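ATP-dependent protease subunit HslV (Trypanosoma brucei brucei, PDB 4HNZ) degrades unfolded proteins as the threonine-type protease subunit of the mitochondrial HslVU complex, receiving substrates that the ATP-dependent unfoldase HslU threads into it. Local coordinates at the interface of chains A and B and the interface of chains A and C. Numbering follows the deposited sequence. Chains: chain A/B/C, HslVU complex proteolytic subunit, putative.

Contact 1: the interface of chains A and B. Residues chain A 113-116, 131; chain B 28-31.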
ATOM      1  N   ILE A 113      13.794 -23.023 -20.626  1.00 18.24           N
ATOM      2  CA  ILE A 113      13.104 -24.243 -20.368  1.00 18.56           C
ATOM      3  C   ILE A 113      13.023 -25.008 -21.661  1.00 19.05           C
ATOM      4  O   ILE A 113      12.595 -24.474 -22.677  1.00 19.30           O
ATOM      5  CB  ILE A 113      11.700 -23.916 -19.863  1.00 18.96           C
ATOM      6  CG1 ILE A 113      11.814 -23.464 -18.397  1.00 19.12           C
ATOM      7  CG2 ILE A 113      10.740 -25.091 -20.012  1.00 19.40           C
ATOM      8  CD1 ILE A 113      10.784 -22.420 -18.029  1.00 18.84           C
ATOM      9  N   THR A 114      13.492 -26.251 -21.621  1.00 19.58           N
ATOM     10  CA  THR A 114      13.316 -27.206 -22.684  1.00 19.51           C
ATOM     11  C   THR A 114      12.201 -28.161 -22.269  1.00 19.84           C
ATOM     12  O   THR A 114      11.930 -28.333 -21.069  1.00 19.28           O
ATOM     13  CB  THR A 114      14.593 -28.035 -22.886  1.00 19.92           C
ATOM     14  OG1 THR A 114      14.914 -28.648 -21.649  1.00 18.84           O
ATOM     15  CG2 THR A 114      15.778 -27.105 -23.319  1.00 19.90           C
ATOM     16  N   PRO A 115      11.546 -28.784 -23.253  1.00 20.49           N
ATOM     17  CA  PRO A 115      10.398 -29.659 -22.913  1.00 21.92           C
ATOM     18  C   PRO A 115      10.816 -30.922 -22.216  1.00 22.82           C
ATOM     19  O   PRO A 115      11.978 -31.292 -22.220  1.00 24.28           O
ATOM     20  CB  PRO A 115       9.819 -30.010 -24.295  1.00 22.10           C
ATOM     21  CG  PRO A 115      10.942 -29.823 -25.239  1.00 22.06           C
ATOM     22  CD  PRO A 115      11.800 -28.728 -24.692  1.00 20.63           C
ATOM     23  N   GLU A 116       9.864 -31.593 -21.618  1.00 23.27           N
ATOM     24  CA  GLU A 116      10.068 -32.981 -21.200  1.00 24.05           C
ATOM     25  C   GLU A 116      10.082 -33.912 -22.441  1.00 23.03           C
ATOM     26  O   GLU A 116       9.990 -33.463 -23.565  1.00 22.20           O
ATOM     27  CB  GLU A 116       8.940 -33.430 -20.230  1.00 25.03           C
ATOM     28  CG  GLU A 116       8.579 -32.471 -19.092  1.00 26.19           C
ATOM     29  CD  GLU A 116       9.727 -32.176 -18.133  1.00 28.41           C
ATOM     30  OE1 GLU A 116      10.724 -32.947 -18.063  1.00 30.82           O
ATOM     31  OE2 GLU A 116       9.641 -31.145 -17.439  1.00 30.75           O
ATOM     32  N   LYS A 131      -0.843 -26.447 -22.749  1.00 13.26           N
ATOM     33  CA  LYS A 131       0.084 -27.500 -22.390  1.00 14.44           C
ATOM     34  C   LYS A 131      -0.617 -28.654 -21.711  1.00 14.27           C
ATOM     35  O   LYS A 131      -0.419 -29.809 -22.076  1.00 15.00           O
ATOM     36  CB  LYS A 131       1.087 -26.918 -21.473  1.00 15.01           C
ATOM     37  CG  LYS A 131       1.948 -27.945 -20.876  1.00 17.96           C
ATOM     38  CD  LYS A 131       2.829 -27.331 -19.817  1.00 19.57           C
ATOM     39  CE  LYS A 131       4.235 -27.076 -20.340  1.00 21.12           C
ATOM     40  NZ  LYS A 131       5.127 -26.736 -19.174  1.00 21.45           N
TER
ATOM     41  N   ALA B  28       6.947 -25.602 -14.537  1.00 16.78           N
ATOM     42  CA  ALA B  28       7.247 -25.492 -15.947  1.00 17.38           C
ATOM     43  C   ALA B  28       8.194 -26.599 -16.437  1.00 17.68           C
ATOM     44  O   ALA B  28       8.203 -26.931 -17.612  1.00 18.43           O
ATOM     45  CB  ALA B  28       7.867 -24.148 -16.235  1.00 17.05           C
ATOM     46  N   LYS B  29       9.011 -27.121 -15.537  1.00 17.58           N
ATOM     47  CA  LYS B  29       9.940 -28.226 -15.859  1.00 18.08           C
ATOM     48  C   LYS B  29      10.185 -29.051 -14.617  1.00 17.49           C
ATOM     49  O   LYS B  29      10.321 -28.495 -13.519  1.00 16.43           O
ATOM     50  CB  LYS B  29      11.263 -27.646 -16.346  1.00 18.54           C
ATOM     51  CG  LYS B  29      12.213 -28.690 -16.901  1.00 19.52           C
ATOM     52  CD  LYS B  29      13.324 -28.068 -17.749  1.00 20.00           C
ATOM     53  CE  LYS B  29      14.320 -29.091 -18.291  1.00 20.50           C
ATOM     54  NZ  LYS B  29      13.660 -29.976 -19.282  1.00 21.40           N
ATOM     55  N   SER B  30      10.211 -30.364 -14.766  1.00 18.11           N
ATOM     56  CA  SER B  30      10.462 -31.249 -13.624  1.00 18.00           C
ATOM     57  C   SER B  30      11.778 -31.987 -13.737  1.00 18.39           C
ATOM     58  O   SER B  30      12.108 -32.799 -12.882  1.00 18.72           O
ATOM     59  CB  SER B  30       9.331 -32.256 -13.478  1.00 18.67           C
ATOM     60  OG  SER B  30       9.282 -33.107 -14.607  1.00 19.87           O
ATOM     61  N   SER B  31      12.573 -31.680 -14.749  1.00 19.12           N
ATOM     62  CA  SER B  31      13.858 -32.358 -14.965  1.00 19.55           C
ATOM     63  C   SER B  31      15.037 -31.370 -15.155  1.00 19.45           C
ATOM     64  O   SER B  31      15.886 -31.612 -15.984  1.00 20.08           O
ATOM     65  CB  SER B  31      13.703 -33.207 -16.207  1.00 20.36           C
ATOM     66  OG  SER B  31      13.280 -32.354 -17.283  1.00 20.59           O
TER
HETATM   67  O   HOH W   1       9.361 -28.773 -20.065  1.00 25.76           O
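The ammonium group of B:Lys29 reaches A:Thr114 at two points, the backbone carbonyl and the side-chain hydroxyl. B:Lys29 NZ donates to A:Thr114 O over 3.0 Å, coming from above the carbonyl plane, 55° out of it. A second hydrogen bond runs from B:Lys29 NZ to A:Thr114 OG1, also at 3.0 Å. Within its own chain B:Lys29 NZ gives another to B:Ser31 OG at 3.1 Å, so three oxygens grip one nitrogen. A threonine suits this place because its hydroxyl, set between backbone N and carbonyl carbon, lies next to the carbonyl that shares the lysine. The lysine chain runs out nearly straight and turns only at its last torsion (chi4 67°), which swings NZ toward these oxygens.

A:Glu116 makes the second polar link, its carboxylate spanning two neighbouring residues of B. B:Ser31 OG donates to A:Glu116 OE1 at 2.7 Å. The backbone N of B:Ser30 donates to A:Glu116 OE2 at 2.8 Å. Both donors arrive on the syn sides, tilted somewhat out of the carboxylate plane, and the two bonds together should limit rotation of the group. B:Ser31 OG thus connects the networks, accepting from the lysine and donating to the glutamate. Glutamate and ammonium do not touch, but their opposite charges are near enough probably to help.

Beside the polar network, A:Ile113 lays its CD1 methyl against B:Ala28 CB at 3.8 Å; the short side chain of B:Ala28 meets the end of the isoleucine's longer branch. A water links A:Thr114 O, at 2.8 Å, with B:Ala28 O.

Chains A and B are copies of one protein joined without exact two-fold symmetry. The loop after strand 112-113 in one subunit thereby holds the 28-31 segment of the next, a head-to-tail link that probably helps close the HslV ring.

Contact 2: the interface of chains A and C. Residues chain A 129, 132-133, 155, 159; chain C 132-133, 135-136.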
ATOM      1  N   PHE A 129      -2.823 -23.775 -20.051  1.00 13.11           N
ATOM      2  CA  PHE A 129      -4.008 -24.537 -20.420  1.00 12.91           C
ATOM      3  C   PHE A 129      -3.701 -25.375 -21.649  1.00 12.44           C
ATOM      4  O   PHE A 129      -4.096 -26.523 -21.750  1.00 12.15           O
ATOM      5  CB  PHE A 129      -5.203 -23.591 -20.666  1.00 12.98           C
ATOM      6  CG  PHE A 129      -5.358 -22.568 -19.604  1.00 13.32           C
ATOM      7  CD1 PHE A 129      -5.267 -22.919 -18.281  1.00 13.97           C
ATOM      8  CD2 PHE A 129      -5.675 -21.255 -19.913  1.00 13.52           C
ATOM      9  CE1 PHE A 129      -5.411 -21.957 -17.262  1.00 14.59           C
ATOM     10  CE2 PHE A 129      -5.847 -20.301 -18.917  1.00 13.66           C
ATOM     11  CZ  PHE A 129      -5.702 -20.649 -17.573  1.00 13.95           C
ATOM     12  N   ALA A 132      -1.532 -28.359 -20.801  1.00 13.40           N
ATOM     13  CA  ALA A 132      -2.345 -29.398 -20.197  1.00 13.76           C
ATOM     14  C   ALA A 132      -3.185 -30.188 -21.247  1.00 14.19           C
ATOM     15  O   ALA A 132      -3.225 -31.416 -21.250  1.00 14.79           O
ATOM     16  CB  ALA A 132      -3.268 -28.806 -19.129  1.00 13.53           C
ATOM     17  N   ALA A 133      -3.818 -29.485 -22.148  1.00 13.95           N
ATOM     18  CA  ALA A 133      -4.593 -30.169 -23.152  1.00 14.37           C
ATOM     19  C   ALA A 133      -3.673 -30.972 -24.071  1.00 14.66           C
ATOM     20  O   ALA A 133      -4.009 -32.112 -24.418  1.00 15.47           O
ATOM     21  CB  ALA A 133      -5.429 -29.183 -23.954  1.00 13.91           C
ATOM     22  N   ILE A 155      -8.996 -25.334 -27.089  1.00 15.88           N
ATOM     23  CA  ILE A 155      -9.318 -25.454 -25.691  1.00 16.24           C
ATOM     24  C   ILE A 155      -8.724 -24.344 -24.848  1.00 15.49           C
ATOM     25  O   ILE A 155      -9.465 -23.714 -24.035  1.00 16.82           O
ATOM     26  CB  ILE A 155      -8.889 -26.836 -25.131  1.00 16.36           C
ATOM     27  CG1 ILE A 155      -9.814 -27.892 -25.743  1.00 16.19           C
ATOM     28  CG2 ILE A 155      -8.963 -26.874 -23.610  1.00 15.95           C
ATOM     29  CD1 ILE A 155      -9.275 -29.274 -25.615  1.00 16.72           C
ATOM     30  N   ILE A 159     -10.683 -20.835 -23.012  1.00 14.37           N
ATOM     31  CA  ILE A 159     -10.606 -20.509 -21.573  1.00 13.34           C
ATOM     32  C   ILE A 159      -9.971 -19.156 -21.246  1.00 12.75           C
ATOM     33  O   ILE A 159     -10.434 -18.431 -20.330  1.00 13.32           O
ATOM     34  CB  ILE A 159      -9.855 -21.611 -20.847  1.00 13.29           C
ATOM     35  CG1 ILE A 159     -10.717 -22.889 -20.848  1.00 13.75           C
ATOM     36  CG2 ILE A 159      -9.487 -21.258 -19.422  1.00 13.33           C
ATOM     37  CD1 ILE A 159      -9.894 -24.113 -20.446  1.00 14.09           C
TER
ATOM     38  N   ALA C 132      -8.899 -28.389 -18.873  1.00 12.29           N
ATOM     39  CA  ALA C 132      -8.363 -28.332 -20.194  1.00 12.47           C
ATOM     40  C   ALA C 132      -8.002 -29.776 -20.673  1.00 12.66           C
ATOM     41  O   ALA C 132      -8.242 -30.158 -21.834  1.00 13.06           O
ATOM     42  CB  ALA C 132      -7.154 -27.425 -20.246  1.00 12.23           C
ATOM     43  N   ALA C 133      -7.348 -30.546 -19.809  1.00 12.28           N
ATOM     44  CA  ALA C 133      -6.923 -31.874 -20.222  1.00 12.66           C
ATOM     45  C   ALA C 133      -8.147 -32.773 -20.447  1.00 13.07           C
ATOM     46  O   ALA C 133      -8.219 -33.483 -21.436  1.00 13.60           O
ATOM     47  CB  ALA C 133      -6.019 -32.447 -19.185  1.00 12.37           C
ATOM     48  N   ARG C 135     -11.111 -31.812 -21.362  1.00 14.01           N
ATOM     49  CA  ARG C 135     -11.767 -31.372 -22.626  1.00 14.98           C
ATOM     50  C   ARG C 135     -11.081 -31.882 -23.871  1.00 15.85           C
ATOM     51  O   ARG C 135     -11.755 -32.150 -24.870  1.00 16.80           O
ATOM     52  CB  ARG C 135     -11.869 -29.871 -22.733  1.00 14.71           C
ATOM     53  CG  ARG C 135     -12.990 -29.353 -21.916  1.00 14.62           C
ATOM     54  CD  ARG C 135     -13.232 -27.873 -22.140  1.00 14.82           C
ATOM     55  NE  ARG C 135     -14.436 -27.454 -21.422  1.00 14.84           N
ATOM     56  CZ  ARG C 135     -14.710 -26.218 -21.083  1.00 15.11           C
ATOM     57  NH1 ARG C 135     -13.858 -25.231 -21.343  1.00 15.01           N
ATOM     58  NH2 ARG C 135     -15.869 -25.953 -20.448  1.00 15.62           N
ATOM     59  N   ALA C 136      -9.798 -32.169 -23.773  1.00 15.94           N
ATOM     60  CA  ALA C 136      -9.094 -32.733 -24.912  1.00 16.88           C
ATOM     61  C   ALA C 136      -9.479 -34.187 -25.179  1.00 17.70           C
ATOM     62  O   ALA C 136      -9.417 -34.675 -26.296  1.00 18.12           O
ATOM     63  CB  ALA C 136      -7.606 -32.638 -24.679  1.00 16.62           C
TER
HETATM   64  O   HOH W   2     -11.791 -25.099 -23.269  1.00 13.35           O
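Helix 127-137 of the proteasome-like HslV fold meets its counterpart across a two-fold axis here, and helix 145-159 of chain A adds a hydrophobic side chain to the contact. That side chain is A:Ile155, whose two branches touch successive places on the helix of chain C. At the end of the longer branch, A:Ile155 CD1 lies 3.5 Å from C:Ala136 CA. The same methyl, A:Ile155 CD1, also meets C:Arg135 CB at 3.9 Å. On the other branch, A:Ile155 CG2 sits against C:Ala132 CA at 3.8 Å. With CG1 anti to the carbonyl carbon (chi1 -70°) and CD1 extended beyond it (chi2 163°), the branches spread apart and span the C:Ala132 to C:Ala136 turn. Isoleucine suits this place, because its unequal branches put a short methyl at C:Ala132 and a longer arm at C:Ala136.

Alanines let the paired helices approach so closely that methyl groups rest against backbone carbonyls. C:Ala132 CB packs on A:Phe129 O at 3.5 Å, and C:Ala133 CB sits 3.6 Å from A:Ala132 O. The next such pair, C:Ala136 CB on A:Ala133 O, has the same spacing.

C:Arg135 runs along the margin, extended from CG to NE. Its CB lies against A:Ile155, while its long chain carries the guanidinium group past CG1 of A:Ile159 to a water. C:Arg135 NH1 bonds this water at 2.8 Å, and the water in turn pairs with the backbone oxygen of A:Ile155. Behind the contact, A:Ile159 places its CG2 methyl 3.7 Å above the plane of the A:Phe129 ring, over one face toward the rim, which probably helps hold helix 145-159 against helix 127-137.

Contact 1 and contact 2 have centres about 18 Å apart and share helix 127-137 of chain A: A:Lys131 faces chain B, while the backbone oxygen of A:Phe129, with A:Ala132 and A:Ala133, meets chain C. One helix therefore serves both kinds of interface, the polar head-to-tail one and the tightly packed two-fold one. In the twelve-subunit assembly the first probably links neighbours within a hexameric ring, and the second probably joins the two rings. The catalytic residue A:Thr1 lies about 17 Å from the centre of contact 1 and about 13 Å from that of contact 2, which suggests that both lie beside the active site rather than in it.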